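Local coordinates for protein cytochrome P450 (Bacillus subtilis subsp. subtilis, PDB 4RM4) that probably acts as a heme-dependent monooxygenase, incorporating oxygen from molecular oxygen into organic substrates, at residues M252-R266 with L366-I378. Residues are numbered along the deposited sequence; the frame is centred on the assembly and turned at random. Where two conformers were deposited one is given.
Sequences MYSILETPGVYEELR and LISAFPHMECVSI
With CG of Y262 anti to its own N (chi1 -170°) and R266 turned likewise and extended from CG to NE, both side chains run from one face of helix 261-267 to the last turn of helix 352-369 and the residues that follow it. The Y262 hydroxyl donates to F370 O (OH to O 2.8 Å); it stands above the F370 carbonyl plane, whereas F370 O sits at the ring edge, near the ring plane. I367 CG2 sits over one ring face, 3.9 Å from the Y262 centroid, a CH-pi contact; M373 SD approaches the ring obliquely. The R266 guanidinium uses its edge: NE hydrogen-bonds I367 O (2.9 Å, 140°) in that carbonyl's plane, and NH2 reaches S368 O (2.8 Å, a straighter 159°) from above its plane. P371 CA covers one guanidinium face. I367 itself is a knob among M252, I255, Y262 and L265. A phenylalanine in place of Y262 would probably leave F370 O without this donor and the chain leaving the helix less firmly held. Farther along, I378 CG2 meets Y253 CE1 at 3.7 Å. In P450 nomenclature, the C-terminal end of the long I-helix and the following J-helix pack here against the L-helix and the strand after it, away from the heme.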
loop_
_atom_site.group_PDB
_atom_site.type_symbol
_atom_site.label_atom_id
_atom_site.label_comp_id
_atom_site.label_asym_id
_atom_site.label_seq_id
_atom_site.Cartn_x
_atom_site.Cartn_y
_atom_site.Cartn_z
ATOM N N MET A 252 -7.696 11.311 4.227
ATOM C CA MET A 252 -7.951 12.696 4.604
ATOM C C MET A 252 -8.709 13.451 3.523
ATOM O O MET A 252 -9.565 14.293 3.832
ATOM C CB MET A 252 -6.665 13.440 4.928
ATOM C CG MET A 252 -6.095 13.153 6.296
ATOM S SD MET A 252 -7.343 13.281 7.590
ATOM C CE MET A 252 -8.253 14.760 7.119
ATOM N N TYR A 253 -8.385 13.181 2.261
ATOM C CA TYR A 253 -9.067 13.866 1.162
ATOM C C TYR A 253 -10.531 13.475 1.173
ATOM O O TYR A 253 -11.409 14.341 1.091
ATOM C CB TYR A 253 -8.451 13.523 -0.202
ATOM C CG TYR A 253 -9.006 14.344 -1.349
ATOM C CD1 TYR A 253 -8.391 15.533 -1.743
ATOM C CD2 TYR A 253 -10.130 13.929 -2.048
ATOM C CE1 TYR A 253 -8.887 16.277 -2.797
ATOM C CE2 TYR A 253 -10.626 14.659 -3.103
ATOM C CZ TYR A 253 -10.007 15.835 -3.468
ATOM O OH TYR A 253 -10.520 16.566 -4.509
ATOM N N SER A 254 -10.794 12.172 1.275
ATOM C CA SER A 254 -12.174 11.685 1.294
ATOM C C SER A 254 -12.941 12.264 2.473
ATOM O O SER A 254 -14.119 12.644 2.342
ATOM C CB SER A 254 -12.211 10.158 1.353
ATOM O OG SER A 254 -11.477 9.584 0.286
ATOM N N ILE A 255 -12.277 12.337 3.621
ATOM C CA ILE A 255 -12.898 12.893 4.825
ATOM C C ILE A 255 -13.268 14.371 4.646
ATOM O O ILE A 255 -14.371 14.784 5.005
ATOM C CB ILE A 255 -12.023 12.682 6.085
ATOM C CG1 ILE A 255 -12.131 11.229 6.552
ATOM C CG2 ILE A 255 -12.467 13.613 7.220
ATOM C CD1 ILE A 255 -10.929 10.730 7.455
ATOM N N LEU A 256 -12.352 15.158 4.089
ATOM C CA LEU A 256 -12.597 16.583 3.875
ATOM C C LEU A 256 -13.668 16.831 2.832
ATOM O O LEU A 256 -14.406 17.813 2.918
ATOM C CB LEU A 256 -11.317 17.304 3.433
ATOM C CG LEU A 256 -10.139 17.360 4.403
ATOM C CD1 LEU A 256 -9.013 18.210 3.802
ATOM C CD2 LEU A 256 -10.602 17.917 5.747
ATOM N N GLU A 257 -13.744 15.970 1.826
ATOM C CA GLU A 257 -14.703 16.215 0.747
ATOM C C GLU A 257 -16.123 15.809 1.120
ATOM O O GLU A 257 -17.061 16.134 0.399
ATOM C CB GLU A 257 -14.278 15.522 -0.549
ATOM C CG GLU A 257 -14.556 14.052 -0.593
ATOM C CD GLU A 257 -14.468 13.481 -2.002
ATOM O OE1 GLU A 257 -14.639 12.257 -2.142
ATOM O OE2 GLU A 257 -14.242 14.253 -2.961
ATOM N N THR A 258 -16.276 15.098 2.235
ATOM C CA THR A 258 -17.581 14.584 2.655
ATOM C C THR A 258 -18.170 15.387 3.812
ATOM O O THR A 258 -17.679 15.309 4.936
ATOM C CB THR A 258 -17.472 13.111 3.086
ATOM O OG1 THR A 258 -16.694 12.395 2.120
ATOM C CG2 THR A 258 -18.838 12.484 3.173
ATOM N N PRO A 259 -19.252 16.143 3.548
ATOM C CA PRO A 259 -19.738 17.094 4.561
ATOM C C PRO A 259 -19.994 16.480 5.943
ATOM O O PRO A 259 -20.630 15.425 6.066
ATOM C CB PRO A 259 -21.036 17.631 3.940
ATOM C CG PRO A 259 -20.802 17.502 2.461
ATOM C CD PRO A 259 -20.030 16.216 2.301
ATOM N N GLY A 260 -19.470 17.146 6.969
ATOM C CA GLY A 260 -19.705 16.768 8.349
ATOM C C GLY A 260 -18.797 15.694 8.937
ATOM O O GLY A 260 -18.727 15.534 10.157
ATOM N N VAL A 261 -18.113 14.946 8.075
ATOM C CA VAL A 261 -17.360 13.779 8.532
ATOM C C VAL A 261 -16.145 14.161 9.379
ATOM O O VAL A 261 -15.836 13.488 10.358
ATOM C CB VAL A 261 -16.928 12.872 7.347
ATOM C CG1 VAL A 261 -16.063 11.697 7.842
ATOM C CG2 VAL A 261 -18.146 12.363 6.580
ATOM N N TYR A 262 -15.454 15.240 9.017
ATOM C CA TYR A 262 -14.286 15.680 9.790
ATOM C C TYR A 262 -14.687 15.957 11.233
ATOM O O TYR A 262 -14.030 15.517 12.173
ATOM C CB TYR A 262 -13.665 16.943 9.165
ATOM C CG TYR A 262 -12.309 17.352 9.736
ATOM C CD1 TYR A 262 -11.128 16.986 9.106
ATOM C CD2 TYR A 262 -12.217 18.113 10.897
ATOM C CE1 TYR A 262 -9.876 17.366 9.627
ATOM C CE2 TYR A 262 -10.980 18.488 11.423
ATOM C CZ TYR A 262 -9.821 18.108 10.786
ATOM O OH TYR A 262 -8.594 18.497 11.299
ATOM N N GLU A 263 -15.787 16.685 11.393
ATOM C CA GLU A 263 -16.276 17.080 12.702
ATOM C C GLU A 263 -16.774 15.873 13.494
ATOM O O GLU A 263 -16.572 15.781 14.706
ATOM C CB GLU A 263 -17.404 18.103 12.529
ATOM C CG GLU A 263 -17.002 19.375 11.776
ATOM C CD GLU A 263 -16.407 19.134 10.385
ATOM O OE1 GLU A 263 -16.943 18.315 9.596
ATOM O OE2 GLU A 263 -15.389 19.791 10.076
ATOM N N GLU A 264 -17.442 14.959 12.797
ATOM C CA GLU A 264 -17.959 13.740 13.417
ATOM C C GLU A 264 -16.806 12.881 13.935
ATOM O O GLU A 264 -16.873 12.344 15.040
ATOM C CB GLU A 264 -18.812 12.941 12.425
ATOM C CG GLU A 264 -19.233 11.559 12.910
ATOM C CD GLU A 264 -20.450 11.583 13.842
ATOM O OE1 GLU A 264 -21.106 12.644 13.978
ATOM O OE2 GLU A 264 -20.757 10.525 14.434
ATOM N N LEU A 265 -15.750 12.748 13.134
ATOM C CA LEU A 265 -14.580 11.977 13.565
ATOM C C LEU A 265 -13.871 12.656 14.738
ATOM O O LEU A 265 -13.403 11.992 15.657
ATOM C CB LEU A 265 -13.597 11.734 12.404
ATOM C CG LEU A 265 -14.052 10.677 11.394
ATOM C CD1 LEU A 265 -13.075 10.522 10.211
ATOM C CD2 LEU A 265 -14.283 9.345 12.107
ATOM N N ARG A 266 -13.784 13.980 14.705
ATOM C CA ARG A 266 -13.171 14.696 15.814
ATOM C C ARG A 266 -13.951 14.475 17.116
ATOM O O ARG A 266 -13.356 14.291 18.177
ATOM C CB ARG A 266 -13.041 16.188 15.498
ATOM C CG ARG A 266 -12.183 16.943 16.487
ATOM C CD ARG A 266 -11.567 18.186 15.861
ATOM N NE ARG A 266 -10.368 18.599 16.591
ATOM C CZ ARG A 266 -10.357 19.502 17.567
ATOM N NH1 ARG A 266 -11.484 20.095 17.933
ATOM N NH2 ARG A 266 -9.222 19.812 18.174
ATOM N N LEU A 366 -4.039 13.588 13.536
ATOM C CA LEU A 366 -4.164 14.801 12.737
ATOM C C LEU A 366 -5.457 15.541 13.080
ATOM O O LEU A 366 -5.446 16.749 13.335
ATOM C CB LEU A 366 -4.132 14.448 11.251
ATOM C CG LEU A 366 -3.832 15.555 10.246
ATOM C CD1 LEU A 366 -2.468 16.180 10.529
ATOM C CD2 LEU A 366 -3.893 14.996 8.830
ATOM N N ILE A 367 -6.576 14.820 13.083
ATOM C CA ILE A 367 -7.871 15.458 13.269
ATOM C C ILE A 367 -8.018 16.047 14.674
ATOM O O ILE A 367 -8.700 17.057 14.863
ATOM C CB ILE A 367 -9.047 14.500 12.927
ATOM C CG1 ILE A 367 -8.940 14.027 11.474
ATOM C CG2 ILE A 367 -10.381 15.191 13.132
ATOM C CD1 ILE A 367 -10.052 13.074 11.039
ATOM N N SER A 368 -7.369 15.420 15.651
ATOM C CA SER A 368 -7.365 15.923 17.025
ATOM C C SER A 368 -6.574 17.229 17.148
ATOM O O SER A 368 -6.940 18.128 17.914
ATOM C CB SER A 368 -6.776 14.864 17.968
ATOM O OG SER A 368 -6.849 15.266 19.325
ATOM N N ALA A 369 -5.484 17.332 16.391
ATOM C CA ALA A 369 -4.617 18.501 16.480
ATOM C C ALA A 369 -5.218 19.734 15.823
ATOM O O ALA A 369 -4.841 20.860 16.153
ATOM C CB ALA A 369 -3.248 18.202 15.879
ATOM N N PHE A 370 -6.146 19.523 14.895
ATOM C CA PHE A 370 -6.685 20.626 14.102
ATOM C C PHE A 370 -8.205 20.698 14.155
ATOM O O PHE A 370 -8.898 19.774 13.721
ATOM C CB PHE A 370 -6.188 20.531 12.659
ATOM C CG PHE A 370 -4.699 20.685 12.536
ATOM C CD1 PHE A 370 -4.107 21.926 12.706
ATOM C CD2 PHE A 370 -3.890 19.587 12.293
ATOM C CE1 PHE A 370 -2.735 22.080 12.612
ATOM C CE2 PHE A 370 -2.510 19.730 12.201
ATOM C CZ PHE A 370 -1.934 20.983 12.362
ATOM N N PRO A 371 -8.732 21.800 14.703
ATOM C CA PRO A 371 -10.184 21.949 14.835
ATOM C C PRO A 371 -10.871 21.979 13.475
ATOM O O PRO A 371 -11.945 21.392 13.303
ATOM C CB PRO A 371 -10.335 23.290 15.567
ATOM C CG PRO A 371 -9.058 24.020 15.316
ATOM C CD PRO A 371 -7.999 22.964 15.237
ATOM N N HIS A 372 -10.249 22.643 12.511
ATOM C CA HIS A 372 -10.828 22.753 11.180
ATOM C C HIS A 372 -9.748 22.722 10.103
ATOM O O HIS A 372 -8.634 23.198 10.304
ATOM C CB HIS A 372 -11.667 24.029 11.060
ATOM C CG HIS A 372 -12.083 24.346 9.656
ATOM N ND1 HIS A 372 -13.204 23.798 9.070
ATOM C CD2 HIS A 372 -11.528 25.155 8.723
ATOM C CE1 HIS A 372 -13.322 24.256 7.835
ATOM N NE2 HIS A 372 -12.318 25.083 7.601
ATOM N N MET A 373 -10.100 22.162 8.952
ATOM C CA MET A 373 -9.152 21.976 7.867
ATOM C C MET A 373 -9.914 22.042 6.545
ATOM O O MET A 373 -11.052 21.581 6.460
ATOM C CB MET A 373 -8.467 20.618 8.046
ATOM C CG MET A 373 -7.242 20.390 7.217
ATOM S SD MET A 373 -6.567 18.743 7.520
ATOM C CE MET A 373 -5.778 18.940 9.111
ATOM N N GLU A 374 -9.305 22.643 5.529
ATOM C CA GLU A 374 -9.949 22.783 4.231
ATOM C C GLU A 374 -8.945 22.528 3.113
ATOM O O GLU A 374 -7.782 22.920 3.206
ATOM C CB GLU A 374 -10.585 24.169 4.076
ATOM C CG GLU A 374 -11.005 24.497 2.650
ATOM C CD GLU A 374 -11.794 25.791 2.542
ATOM O OE1 GLU A 374 -11.883 26.342 1.422
ATOM O OE2 GLU A 374 -12.332 26.253 3.569
ATOM N N CYS A 375 -9.397 21.864 2.059
ATOM C CA CYS A 375 -8.529 21.579 0.934
ATOM C C CYS A 375 -8.281 22.819 0.079
ATOM O O CYS A 375 -9.222 23.476 -0.362
ATOM C CB CYS A 375 -9.113 20.460 0.082
ATOM S SG CYS A 375 -7.989 19.856 -1.197
ATOM N N VAL A 376 -7.009 23.127 -0.153
ATOM C CA VAL A 376 -6.639 24.237 -1.014
ATOM C C VAL A 376 -6.299 23.756 -2.416
ATOM O O VAL A 376 -6.839 24.266 -3.399
ATOM C CB VAL A 376 -5.458 25.039 -0.436
ATOM C CG1 VAL A 376 -5.115 26.209 -1.357
ATOM C CG2 VAL A 376 -5.796 25.537 0.967
ATOM N N SER A 377 -5.411 22.772 -2.517
ATOM C CA SER A 377 -5.068 22.219 -3.823
ATOM C C SER A 377 -4.448 20.834 -3.718
ATOM O O SER A 377 -3.824 20.492 -2.708
ATOM C CB SER A 377 -4.116 23.156 -4.571
ATOM O OG SER A 377 -2.879 23.255 -3.889
ATOM N N ILE A 378 -4.644 20.035 -4.763
ATOM C CA ILE A 378 -3.950 18.762 -4.875
ATOM C C ILE A 378 -3.176 18.649 -6.184
ATOM O O ILE A 378 -3.491 19.309 -7.177
ATOM C CB ILE A 378 -4.906 17.561 -4.758
ATOM C CG1 ILE A 378 -6.024 17.655 -5.796
ATOM C CG2 ILE A 378 -5.462 17.457 -3.356
ATOM C CD1 ILE A 378 -6.872 16.396 -5.881
#